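Long-range contacts in hydrolase (Rhizobium meliloti, PDB 5HOE), which acts as a carbohydrate acetylesterase of the SGNH (GDSL-like) hydrolase family, probably removing acetyl groups by ester hydrolysis, and assembles as an octamer: residues T27-I31 / T39-P43; Y42-W48 / L210-I216; A69-L74 / L105-K111; P154-P160 / T202-I208. All blocks are in the same frame, centred on the assembly; numbering follows the deposited sequence. Where two conformers were deposited one is given.

Interaction 1 (T27-I31 / T39-P43); sequences TWGWI and TLRYP
Thr39 OG1 donates to Ile31 O at 2.7 Å, in the carbonyl plane and on a lone pair. A chi1 of -164° turns OG1 away from the amide nitrogen of Thr39 and sets the methyl CG2 over one face of Trp30, 3.3 Å from the centroid of the five-membered ring. Two backbone bonds follow, from Tyr42 N to Gly29 O (2.8 Å) and from Ile31 N to Leu40 O (3.3 Å), bracketing a single beta bridge between Trp30 and Arg41. Arg41 contributes the other strong polar link: NE reaches Trp28 O at 2.9 Å, almost straight, with the oxygen in the guanidinium plane, while NH2 meets a water that also serves Thr27 O. The side chain of Arg41, extended from CG to NE, lies along one face of Trp28, CG over the six-membered ring and the guanidinium stacked near NE1, its plane 7° from that of the indole. Farther out, Ile31 CG1 sits squarely over the Tyr42 ring, 3.6 Å from its centroid, and Ile31 CD1 reaches Leu40 CB at 4.1 Å. Trp30 also stacks on His209, and Tyr143 of the second subunit hydrogen-bonds to Arg41 N. The turn after helix 25-28, where Gly29 takes a positive phi, is thus stitched to the following loop by four hydrogen bonds, to the carbonyls of Trp28, Gly29 and Ile31 and from the amide of Ile31, and by a CH-pi contact or stack at each of three aromatic rings. The edge of the guanidinium is used for hydrogen bonding and its face for stacking, a division of labour that fixes both its position and its rotation.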
# COMPACT_ATOMS: atom_id res chain seq x y z
N THR A 27 -7.69 27.27 -16.92
CA THR A 27 -8.40 27.97 -15.85
C THR A 27 -7.44 28.77 -14.98
O THR A 27 -7.72 29.92 -14.63
CB THR A 27 -9.21 26.96 -15.04
OG1 THR A 27 -10.21 26.37 -15.91
CG2 THR A 27 -9.92 27.62 -13.89
N TRP A 28 -6.29 28.19 -14.63
CA TRP A 28 -5.24 28.94 -13.93
C TRP A 28 -4.84 30.19 -14.72
O TRP A 28 -4.65 31.27 -14.15
CB TRP A 28 -4.01 28.05 -13.71
CG TRP A 28 -2.90 28.74 -12.93
CD1 TRP A 28 -2.88 28.99 -11.59
CD2 TRP A 28 -1.67 29.25 -13.46
NE1 TRP A 28 -1.72 29.63 -11.25
CE2 TRP A 28 -0.96 29.82 -12.37
CE3 TRP A 28 -1.09 29.31 -14.74
CZ2 TRP A 28 0.29 30.42 -12.52
CZ3 TRP A 28 0.15 29.92 -14.88
CH2 TRP A 28 0.82 30.47 -13.78
N GLY A 29 -4.71 30.06 -16.04
CA GLY A 29 -4.42 31.20 -16.89
C GLY A 29 -2.99 31.23 -17.38
O GLY A 29 -2.30 32.25 -17.26
N TRP A 30 -2.54 30.12 -17.96
CA TRP A 30 -1.20 30.00 -18.52
C TRP A 30 -1.08 30.86 -19.78
O TRP A 30 -1.78 30.64 -20.77
CB TRP A 30 -0.96 28.53 -18.88
CG TRP A 30 0.37 28.20 -19.49
CD1 TRP A 30 0.81 28.53 -20.73
CD2 TRP A 30 1.41 27.41 -18.89
NE1 TRP A 30 2.07 28.02 -20.94
CE2 TRP A 30 2.46 27.33 -19.82
CE3 TRP A 30 1.55 26.79 -17.65
CZ2 TRP A 30 3.65 26.65 -19.55
CZ3 TRP A 30 2.72 26.12 -17.37
CH2 TRP A 30 3.76 26.06 -18.32
N ILE A 31 -0.12 31.77 -19.79
CA ILE A 31 0.10 32.62 -20.96
C ILE A 31 0.95 31.87 -21.96
O ILE A 31 2.09 31.52 -21.65
CB ILE A 31 0.80 33.94 -20.58
CG1 ILE A 31 -0.03 34.72 -19.56
CG2 ILE A 31 1.02 34.79 -21.85
CD1 ILE A 31 0.70 35.96 -19.01
N THR A 39 6.33 30.08 -17.69
CA THR A 39 5.53 31.23 -18.10
C THR A 39 4.84 31.87 -16.90
O THR A 39 4.84 31.35 -15.78
CB THR A 39 4.48 30.85 -19.14
OG1 THR A 39 4.00 32.03 -19.78
CG2 THR A 39 3.29 30.14 -18.50
N LEU A 40 4.21 33.02 -17.17
CA LEU A 40 3.50 33.80 -16.18
C LEU A 40 2.00 33.56 -16.30
O LEU A 40 1.53 32.93 -17.24
CB LEU A 40 3.79 35.29 -16.39
CG LEU A 40 5.26 35.70 -16.27
CD1 LEU A 40 5.45 37.10 -16.82
CD2 LEU A 40 5.74 35.63 -14.82
N ARG A 41 1.26 34.08 -15.32
CA ARG A 41 -0.19 33.93 -15.21
C ARG A 41 -0.89 35.18 -15.73
O ARG A 41 -0.47 36.31 -15.45
CB ARG A 41 -0.57 33.75 -13.74
CG ARG A 41 -1.99 33.21 -13.50
CD ARG A 41 -2.24 33.04 -12.02
NE ARG A 41 -3.52 32.41 -11.78
CZ ARG A 41 -4.06 32.20 -10.59
NH1 ARG A 41 -3.40 32.59 -9.50
NH2 ARG A 41 -5.24 31.60 -10.51
N TYR A 42 -1.97 34.97 -16.48
CA TYR A 42 -2.80 36.11 -16.88
C TYR A 42 -3.35 36.79 -15.63
O TYR A 42 -3.70 36.12 -14.65
CB TYR A 42 -3.99 35.64 -17.72
CG TYR A 42 -3.69 35.34 -19.17
CD1 TYR A 42 -3.40 36.36 -20.06
CD2 TYR A 42 -3.74 34.03 -19.66
CE1 TYR A 42 -3.13 36.08 -21.39
CE2 TYR A 42 -3.49 33.76 -20.99
CZ TYR A 42 -3.18 34.77 -21.84
OH TYR A 42 -2.90 34.49 -23.16
N PRO A 43 -3.48 38.12 -15.63
CA PRO A 43 -4.22 38.77 -14.55
C PRO A 43 -5.69 38.35 -14.58
O PRO A 43 -6.21 37.90 -15.59
CB PRO A 43 -4.06 40.26 -14.85
CG PRO A 43 -3.82 40.33 -16.30
CD PRO A 43 -3.08 39.07 -16.68
O HOH W 1 -7.50 30.73 -12.01

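Interaction 2 (Y42-W48 / L210-I216); sequences YPYEQRW and LSAETNI
Leu210 offers its carbonyl O to Tyr42 OH at 2.6 Å, a short bond made in the carbonyl plane, on a lone pair, with the oxygen lying near the plane of the phenol ring. Ser211 follows as N-cap of helix 212-229: its OG accepts from Thr214 N at 3.2 Å and is bonded beyond the contact to Asp203. Ala212, in the first turn, touches two partners with its methyl, 3.8 Å from Tyr42 CE1 and 3.7 Å from Gln46 CD; the extended Gln46 chain runs past it, with CB, CG and the amide all near that one carbon. Asn215, one turn on, is the polar grip. Its ND2 donates to Gln46 O at 3.0 Å, in the carbonyl plane and close to its own amide plane, and the same nitrogen approaches Tyr42 CD2 obliquely, the amide turned 83° from the ring. The torsion that places CG opposite the carbonyl carbon (chi1 -76°) carries the amide to this site, while Trp48 CA makes a CA-H...O contact with Asn215 O at 3.3 Å. Ile216 closes the row by resting CG1 on Glu45 O, at 4.0 Å. Across from the helix, Arg47 NH1 holds Tyr42 O at 2.7 Å and Tyr44 CA lies over one face of its guanidinium; its other terminal nitrogen forms a salt bridge to Glu64. The case illustrates how a GDSL-like (SGNH) hydrolase packs the first turns of its last helix, just after His209, against a 3-10 turn that leads into helix 48-56.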
# COMPACT_ATOMS: atom_id res chain seq x y z
N TYR A 42 -1.97 34.97 -16.48
CA TYR A 42 -2.80 36.11 -16.88
C TYR A 42 -3.35 36.79 -15.63
O TYR A 42 -3.70 36.12 -14.65
CB TYR A 42 -3.99 35.64 -17.72
CG TYR A 42 -3.69 35.34 -19.17
CD1 TYR A 42 -3.40 36.36 -20.06
CD2 TYR A 42 -3.74 34.03 -19.66
CE1 TYR A 42 -3.13 36.08 -21.39
CE2 TYR A 42 -3.49 33.76 -20.99
CZ TYR A 42 -3.18 34.77 -21.84
OH TYR A 42 -2.90 34.49 -23.16
N PRO A 43 -3.48 38.12 -15.63
CA PRO A 43 -4.22 38.77 -14.55
C PRO A 43 -5.69 38.35 -14.58
O PRO A 43 -6.21 37.90 -15.59
CB PRO A 43 -4.06 40.26 -14.85
CG PRO A 43 -3.82 40.33 -16.30
CD PRO A 43 -3.08 39.07 -16.68
N TYR A 44 -6.34 38.51 -13.42
CA TYR A 44 -7.69 37.99 -13.23
C TYR A 44 -8.64 38.42 -14.34
O TYR A 44 -9.42 37.61 -14.85
CB TYR A 44 -8.20 38.47 -11.88
CG TYR A 44 -9.57 37.98 -11.48
CD1 TYR A 44 -9.86 36.62 -11.38
CD2 TYR A 44 -10.58 38.88 -11.20
CE1 TYR A 44 -11.11 36.18 -11.01
CE2 TYR A 44 -11.85 38.45 -10.81
CZ TYR A 44 -12.10 37.10 -10.72
OH TYR A 44 -13.34 36.64 -10.33
N GLU A 45 -8.58 39.69 -14.76
CA GLU A 45 -9.53 40.18 -15.75
C GLU A 45 -9.25 39.67 -17.15
O GLU A 45 -10.05 39.92 -18.05
CB GLU A 45 -9.61 41.71 -15.73
CG GLU A 45 -10.18 42.29 -14.44
CD GLU A 45 -11.56 41.75 -14.06
OE1 GLU A 45 -12.27 41.15 -14.91
OE2 GLU A 45 -11.96 41.92 -12.88
N GLN A 46 -8.16 38.93 -17.36
CA GLN A 46 -7.85 38.31 -18.63
C GLN A 46 -7.97 36.79 -18.56
O GLN A 46 -7.58 36.09 -19.50
CB GLN A 46 -6.46 38.71 -19.09
CG GLN A 46 -6.39 40.16 -19.57
CD GLN A 46 -5.07 40.48 -20.21
OE1 GLN A 46 -4.05 39.87 -19.90
NE2 GLN A 46 -5.08 41.44 -21.14
N ARG A 47 -8.47 36.27 -17.44
CA ARG A 47 -8.79 34.86 -17.27
C ARG A 47 -10.26 34.66 -17.60
O ARG A 47 -11.07 35.58 -17.48
CB ARG A 47 -8.51 34.41 -15.84
CG ARG A 47 -7.13 34.80 -15.33
CD ARG A 47 -6.57 33.86 -14.28
NE ARG A 47 -6.95 34.16 -12.90
CZ ARG A 47 -6.22 34.85 -12.03
NH1 ARG A 47 -5.05 35.41 -12.37
NH2 ARG A 47 -6.68 35.03 -10.80
N TRP A 48 -10.62 33.44 -18.01
CA TRP A 48 -12.03 33.21 -18.29
C TRP A 48 -12.86 33.37 -17.03
O TRP A 48 -13.97 33.91 -17.09
CB TRP A 48 -12.26 31.87 -19.00
CG TRP A 48 -12.20 30.59 -18.17
CD1 TRP A 48 -11.18 29.68 -18.16
CD2 TRP A 48 -13.22 30.05 -17.31
NE1 TRP A 48 -11.50 28.61 -17.36
CE2 TRP A 48 -12.74 28.82 -16.82
CE3 TRP A 48 -14.47 30.50 -16.90
CZ2 TRP A 48 -13.47 28.03 -15.92
CZ3 TRP A 48 -15.21 29.70 -16.03
CH2 TRP A 48 -14.70 28.49 -15.54
N LEU A 210 -4.42 29.55 -24.42
CA LEU A 210 -5.33 30.51 -25.04
C LEU A 210 -4.85 31.95 -24.86
O LEU A 210 -4.14 32.28 -23.90
CB LEU A 210 -6.74 30.36 -24.45
CG LEU A 210 -7.35 28.97 -24.28
CD1 LEU A 210 -8.65 29.10 -23.50
CD2 LEU A 210 -7.57 28.36 -25.62
N SER A 211 -5.24 32.80 -25.80
CA SER A 211 -5.01 34.23 -25.71
C SER A 211 -5.97 34.87 -24.72
O SER A 211 -7.00 34.30 -24.37
CB SER A 211 -5.19 34.87 -27.09
OG SER A 211 -6.55 34.90 -27.46
N ALA A 212 -5.64 36.10 -24.30
CA ALA A 212 -6.52 36.84 -23.41
C ALA A 212 -7.90 37.06 -24.04
O ALA A 212 -8.94 36.89 -23.38
CB ALA A 212 -5.89 38.18 -23.01
N GLU A 213 -7.93 37.46 -25.32
CA GLU A 213 -9.24 37.76 -25.92
C GLU A 213 -10.11 36.51 -25.98
O GLU A 213 -11.34 36.59 -25.81
CB GLU A 213 -9.10 38.43 -27.29
CG GLU A 213 -8.37 37.66 -28.38
CD GLU A 213 -9.24 36.66 -29.15
OE1 GLU A 213 -8.66 35.82 -29.86
OE2 GLU A 213 -10.48 36.73 -29.07
N THR A 214 -9.50 35.35 -26.22
CA THR A 214 -10.24 34.09 -26.23
C THR A 214 -10.71 33.71 -24.82
O THR A 214 -11.82 33.21 -24.66
CB THR A 214 -9.39 32.99 -26.86
OG1 THR A 214 -9.38 33.17 -28.28
CG2 THR A 214 -9.93 31.60 -26.55
N ASN A 215 -9.88 33.95 -23.79
CA ASN A 215 -10.35 33.76 -22.41
C ASN A 215 -11.57 34.62 -22.12
O ASN A 215 -12.49 34.19 -21.42
CB ASN A 215 -9.25 34.12 -21.42
CG ASN A 215 -8.17 33.06 -21.30
OD1 ASN A 215 -8.36 31.88 -21.66
ND2 ASN A 215 -7.04 33.47 -20.76
N ILE A 216 -11.57 35.86 -22.62
CA ILE A 216 -12.67 36.77 -22.35
C ILE A 216 -13.92 36.32 -23.08
O ILE A 216 -15.02 36.27 -22.49
CB ILE A 216 -12.26 38.21 -22.69
CG1 ILE A 216 -11.17 38.66 -21.71
CG2 ILE A 216 -13.46 39.16 -22.69
CD1 ILE A 216 -10.46 39.92 -22.12

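Interaction 3 (A69-L74 / L105-K111); sequences ARTTSL and LGTNDTK. With PO4 (phosphate ion), chain E.
Asp109 and Thr72 form the main polar pair, a two-pronged clasp in which each carboxylate oxygen uses its syn lone pair: OD1 accepts from Thr72 N at 2.9 Å and OD2 from Thr72 OG1 at 2.6 Å. OD2 has a further partner in Arg116, a salt bridge that would be expected to stabilise the negative charge. Asn108 supplies the second set of bonds through one nitrogen. ND2 donates to Arg70 O at 2.9 Å, nearly straight and exactly in its own amide plane, though it stands well above the plane of the carbonyl; its other hydrogen goes to O1 of the bound phosphate, also at 2.9 Å. Ala69 N meets the same O1 at 2.9 Å. Waters add two bridges, one from Ala69 O to the end of the extended Lys111, the other tying Arg70 O to Gly106 N and Asn108 N. Packing is subsidiary: Leu105 CD2 lies 3.9 Å from Arg70 CG, Thr72 CG2 approaches Leu105 CB, and Leu74 CD1 leans on the carboxylate of Asp109. The phosphate, probably from the crystallisation liquor, is also hydrogen-bonded to Ser25 N and His209 NE2. Gly106 to Asp109 fit the Gly-x-Asn-Asp block of the SGNH family, in which the asparagine serves the oxyanion hole; Ala69 N, Ser25 N and Asn108 ND2 around the phosphate are consistent with that site. With one N-H spent on Arg70 O, the Asn108 amide is held in rotation and its second N-H is aimed at the anion, while neighbouring Asp109 fastens the two loops together just behind it.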
# COMPACT_ATOMS: atom_id res chain seq x y z
N ALA A 69 -1.47 21.43 -15.58
CA ALA A 69 -1.18 20.00 -15.78
C ALA A 69 -2.17 19.06 -15.09
O ALA A 69 -1.99 17.81 -15.16
CB ALA A 69 0.27 19.63 -15.44
N ARG A 70 -3.23 19.58 -14.49
CA ARG A 70 -4.21 18.74 -13.80
C ARG A 70 -4.98 17.85 -14.76
O ARG A 70 -5.41 18.28 -15.84
CB ARG A 70 -5.21 19.61 -13.01
CG ARG A 70 -6.32 18.82 -12.32
CD ARG A 70 -7.21 19.74 -11.54
NE ARG A 70 -6.74 19.96 -10.19
CZ ARG A 70 -6.96 21.06 -9.47
NH1 ARG A 70 -7.57 22.13 -9.97
NH2 ARG A 70 -6.54 21.09 -8.23
N THR A 71 -5.16 16.59 -14.35
CA THR A 71 -5.95 15.59 -15.06
C THR A 71 -7.32 15.39 -14.38
O THR A 71 -7.54 15.80 -13.24
CB THR A 71 -5.24 14.24 -15.04
OG1 THR A 71 -5.25 13.71 -13.70
CG2 THR A 71 -3.81 14.35 -15.57
N THR A 72 -8.22 14.67 -15.05
CA THR A 72 -9.49 14.34 -14.39
C THR A 72 -9.26 13.42 -13.18
O THR A 72 -9.68 13.71 -12.05
CB THR A 72 -10.49 13.68 -15.37
OG1 THR A 72 -10.01 12.41 -15.82
CG2 THR A 72 -10.83 14.58 -16.55
N SER A 73 -8.58 12.28 -13.40
CA SER A 73 -8.53 11.21 -12.41
C SER A 73 -7.28 10.36 -12.53
O SER A 73 -7.30 9.18 -12.14
CB SER A 73 -9.75 10.31 -12.54
OG SER A 73 -9.86 9.76 -13.85
N LEU A 74 -6.20 10.93 -13.04
CA LEU A 74 -4.97 10.19 -13.28
C LEU A 74 -3.85 10.71 -12.39
O LEU A 74 -3.67 11.92 -12.24
CB LEU A 74 -4.52 10.35 -14.73
CG LEU A 74 -5.37 9.69 -15.81
CD1 LEU A 74 -5.07 10.36 -17.13
CD2 LEU A 74 -5.03 8.21 -15.87
N LEU A 105 -11.85 20.11 -17.68
CA LEU A 105 -10.67 19.26 -17.60
C LEU A 105 -10.76 18.22 -18.71
O LEU A 105 -11.83 17.98 -19.26
CB LEU A 105 -10.62 18.53 -16.25
CG LEU A 105 -10.25 19.35 -15.03
CD1 LEU A 105 -10.46 18.59 -13.71
CD2 LEU A 105 -8.83 19.84 -15.17
N GLY A 106 -9.63 17.56 -18.96
CA GLY A 106 -9.56 16.46 -19.90
C GLY A 106 -8.41 16.58 -20.87
O GLY A 106 -7.89 15.57 -21.37
N THR A 107 -8.00 17.82 -21.16
CA THR A 107 -6.90 18.02 -22.09
C THR A 107 -5.65 17.26 -21.64
O THR A 107 -4.98 16.62 -22.45
CB THR A 107 -6.59 19.50 -22.25
OG1 THR A 107 -7.76 20.19 -22.70
CG2 THR A 107 -5.45 19.70 -23.24
N ASN A 108 -5.34 17.29 -20.34
CA ASN A 108 -4.10 16.67 -19.91
C ASN A 108 -4.19 15.15 -19.91
O ASN A 108 -3.15 14.49 -20.06
CB ASN A 108 -3.64 17.25 -18.58
CG ASN A 108 -3.23 18.67 -18.73
OD1 ASN A 108 -2.49 19.01 -19.67
ND2 ASN A 108 -3.71 19.53 -17.85
N ASP A 109 -5.39 14.60 -19.80
CA ASP A 109 -5.53 13.16 -19.91
C ASP A 109 -5.15 12.63 -21.30
O ASP A 109 -4.93 11.42 -21.45
CB ASP A 109 -6.99 12.76 -19.69
CG ASP A 109 -7.53 13.11 -18.31
OD1 ASP A 109 -7.35 14.25 -17.80
OD2 ASP A 109 -8.25 12.24 -17.77
N THR A 110 -5.10 13.50 -22.32
CA THR A 110 -4.74 13.09 -23.67
C THR A 110 -3.23 13.00 -23.89
O THR A 110 -2.81 12.63 -25.00
CB THR A 110 -5.32 14.05 -24.73
OG1 THR A 110 -4.57 15.28 -24.79
CG2 THR A 110 -6.83 14.32 -24.50
N LYS A 111 -2.41 13.30 -22.89
CA LYS A 111 -0.96 13.21 -23.06
C LYS A 111 -0.53 11.79 -23.40
O LYS A 111 -1.15 10.80 -22.99
CB LYS A 111 -0.26 13.70 -21.80
CG LYS A 111 -0.35 15.23 -21.57
CD LYS A 111 0.36 15.63 -20.29
CE LYS A 111 0.31 17.13 -20.04
NZ LYS A 111 1.00 17.49 -18.78
P PO4 E . -1.67 22.31 -19.18
O1 PO4 E . -2.70 22.20 -18.09
O2 PO4 E . -2.34 22.14 -20.51
O3 PO4 E . -0.79 23.54 -19.16
O4 PO4 E . -0.59 21.29 -19.00
O HOH W 2 -0.41 16.21 -16.73
O HOH W 3 -6.99 18.45 -18.04

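Interaction 4 (P154-P160 / T202-I208); sequences PPLAPMP and TDGIDGI
Pro154 sets its ring beside Thr202, CG lying 3.5 Å from OG1. Pro155 O is gripped twice, by Thr202 OG1 at 2.7 Å from above the carbonyl plane, and by a water that also accepts from Thr202 N. A chi1 of -59° keeps the hydroxyl on the side of the backbone N of Thr202, where it meets Pro155. Leu156 extends CD2 to 4.0 Å from Gly207 O and a little farther from Ile208 CG1. At Ala157 the backbones come together: its N donates to Gly207 O at 3.1 Å, and its methyl rests near the same oxygen. Pro158 O receives a CA-H...O contact from Gly207 CA at 3.4 Å. The packing of Met159 SD on Ile208 CD1 is uncertain, because the methionine side chain has two conformers. The Pro160 ring ends the row with CD 3.3 Å from Ile205 O. The opposing loop is shaped by a type I turn from Gly204 to Gly207 and by an Asx turn in which Asp206 OD1 accepts from Ile208 N. Asp206 OD2 binds His209 ND1, a pairing consistent with the Asp-x-x-His segment of the SGNH catalytic triad, probably with Ser25.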
# COMPACT_ATOMS: atom_id res chain seq x y z
N PRO A 154 -11.62 23.18 -25.65
CA PRO A 154 -11.46 23.22 -27.10
C PRO A 154 -10.41 22.22 -27.54
O PRO A 154 -9.47 21.90 -26.78
CB PRO A 154 -11.01 24.66 -27.37
CG PRO A 154 -10.30 25.08 -26.14
CD PRO A 154 -11.00 24.35 -24.98
N PRO A 155 -10.51 21.68 -28.75
CA PRO A 155 -9.50 20.73 -29.23
C PRO A 155 -8.11 21.34 -29.27
O PRO A 155 -7.95 22.55 -29.47
CB PRO A 155 -9.98 20.38 -30.65
CG PRO A 155 -11.42 20.70 -30.69
CD PRO A 155 -11.61 21.85 -29.72
N LEU A 156 -7.11 20.48 -29.14
CA LEU A 156 -5.72 20.88 -29.30
C LEU A 156 -5.45 21.36 -30.73
O LEU A 156 -6.21 21.09 -31.67
CB LEU A 156 -4.81 19.70 -28.99
CG LEU A 156 -4.81 19.22 -27.54
CD1 LEU A 156 -4.12 17.89 -27.41
CD2 LEU A 156 -4.11 20.23 -26.64
N ALA A 157 -4.34 22.08 -30.89
CA ALA A 157 -3.87 22.57 -32.18
C ALA A 157 -2.46 22.07 -32.46
O ALA A 157 -1.81 21.50 -31.57
CB ALA A 157 -3.91 24.10 -32.19
N PRO A 158 -1.94 22.24 -33.67
CA PRO A 158 -0.54 21.87 -33.93
C PRO A 158 0.39 22.63 -32.99
O PRO A 158 0.13 23.78 -32.63
CB PRO A 158 -0.34 22.30 -35.38
CG PRO A 158 -1.72 22.14 -35.98
CD PRO A 158 -2.63 22.64 -34.91
N MET A 159 1.49 21.97 -32.60
CA MET A 159 2.38 22.50 -31.58
C MET A 159 3.80 22.64 -32.12
O MET A 159 4.42 21.62 -32.48
CB MET A 159 2.40 21.58 -30.36
CG MET A 159 1.05 21.45 -29.66
SD MET A 159 1.04 19.98 -28.64
CE MET A 159 1.06 18.71 -29.89
N PRO A 160 4.36 23.84 -32.17
CA PRO A 160 5.71 24.00 -32.72
C PRO A 160 6.82 23.45 -31.86
O PRO A 160 7.87 23.10 -32.43
CB PRO A 160 5.83 25.51 -32.91
CG PRO A 160 4.88 26.09 -31.87
CD PRO A 160 3.74 25.14 -31.86
N THR A 202 -8.42 26.75 -29.67
CA THR A 202 -7.11 26.87 -29.03
C THR A 202 -6.22 27.73 -29.93
O THR A 202 -5.77 27.26 -30.97
CB THR A 202 -6.51 25.48 -28.84
OG1 THR A 202 -7.38 24.70 -28.02
CG2 THR A 202 -5.14 25.57 -28.17
N ASP A 203 -5.96 28.98 -29.53
CA ASP A 203 -5.31 29.95 -30.39
C ASP A 203 -3.92 30.37 -29.93
O ASP A 203 -3.30 31.22 -30.59
CB ASP A 203 -6.21 31.18 -30.60
CG ASP A 203 -6.49 31.97 -29.34
OD1 ASP A 203 -6.25 31.47 -28.23
OD2 ASP A 203 -6.98 33.12 -29.48
N GLY A 204 -3.42 29.81 -28.83
CA GLY A 204 -2.10 30.20 -28.35
C GLY A 204 -0.99 29.64 -29.20
O GLY A 204 -1.13 28.59 -29.84
N ILE A 205 0.16 30.34 -29.19
CA ILE A 205 1.27 29.99 -30.08
C ILE A 205 1.78 28.57 -29.82
O ILE A 205 2.34 27.93 -30.72
CB ILE A 205 2.40 31.05 -30.01
CG1 ILE A 205 3.56 30.67 -30.94
CG2 ILE A 205 2.89 31.24 -28.57
CD1 ILE A 205 3.14 30.33 -32.36
N ASP A 206 1.60 28.06 -28.60
CA ASP A 206 2.08 26.72 -28.28
C ASP A 206 1.14 25.59 -28.72
O ASP A 206 1.55 24.43 -28.62
CB ASP A 206 2.44 26.58 -26.79
CG ASP A 206 1.29 26.89 -25.84
OD1 ASP A 206 0.10 26.95 -26.28
OD2 ASP A 206 1.55 27.05 -24.62
N GLY A 207 -0.06 25.88 -29.24
CA GLY A 207 -1.03 24.87 -29.63
C GLY A 207 -1.83 24.26 -28.49
O GLY A 207 -2.56 23.29 -28.72
N ILE A 208 -1.71 24.80 -27.26
CA ILE A 208 -2.33 24.23 -26.06
C ILE A 208 -3.13 25.29 -25.30
O ILE A 208 -4.27 25.06 -24.89
CB ILE A 208 -1.25 23.61 -25.14
CG1 ILE A 208 -0.54 22.45 -25.83
CG2 ILE A 208 -1.88 23.11 -23.84
CD1 ILE A 208 0.84 22.18 -25.31
O HOH W 4 -9.47 24.39 -30.83

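Overall arrangement
Interactions 1 and 3 are buried and also meet the second subunit, whereas interactions 2 and 4 are partly buried and stay within one chain. Interactions 1 and 2 share Tyr42, whose ring packs in both and whose hydroxyl bonds in the second, and a Thr27 to Trp48 bond joins them again. Asp203 in interaction 4 binds Ser211 and Thr214 of interaction 2, while Trp30 of interaction 1 packs near Asp206. Leu156 links interaction 4 to Thr107 and Thr110 of interaction 3. Chemistry follows place: aromatic stacking in 27-31/39-43, helix-end packing in 42-48/210-216, carboxylate and amide bonding beside the phosphate in 69-74/105-111, and proline-rich backbone contacts in 154-160/202-208.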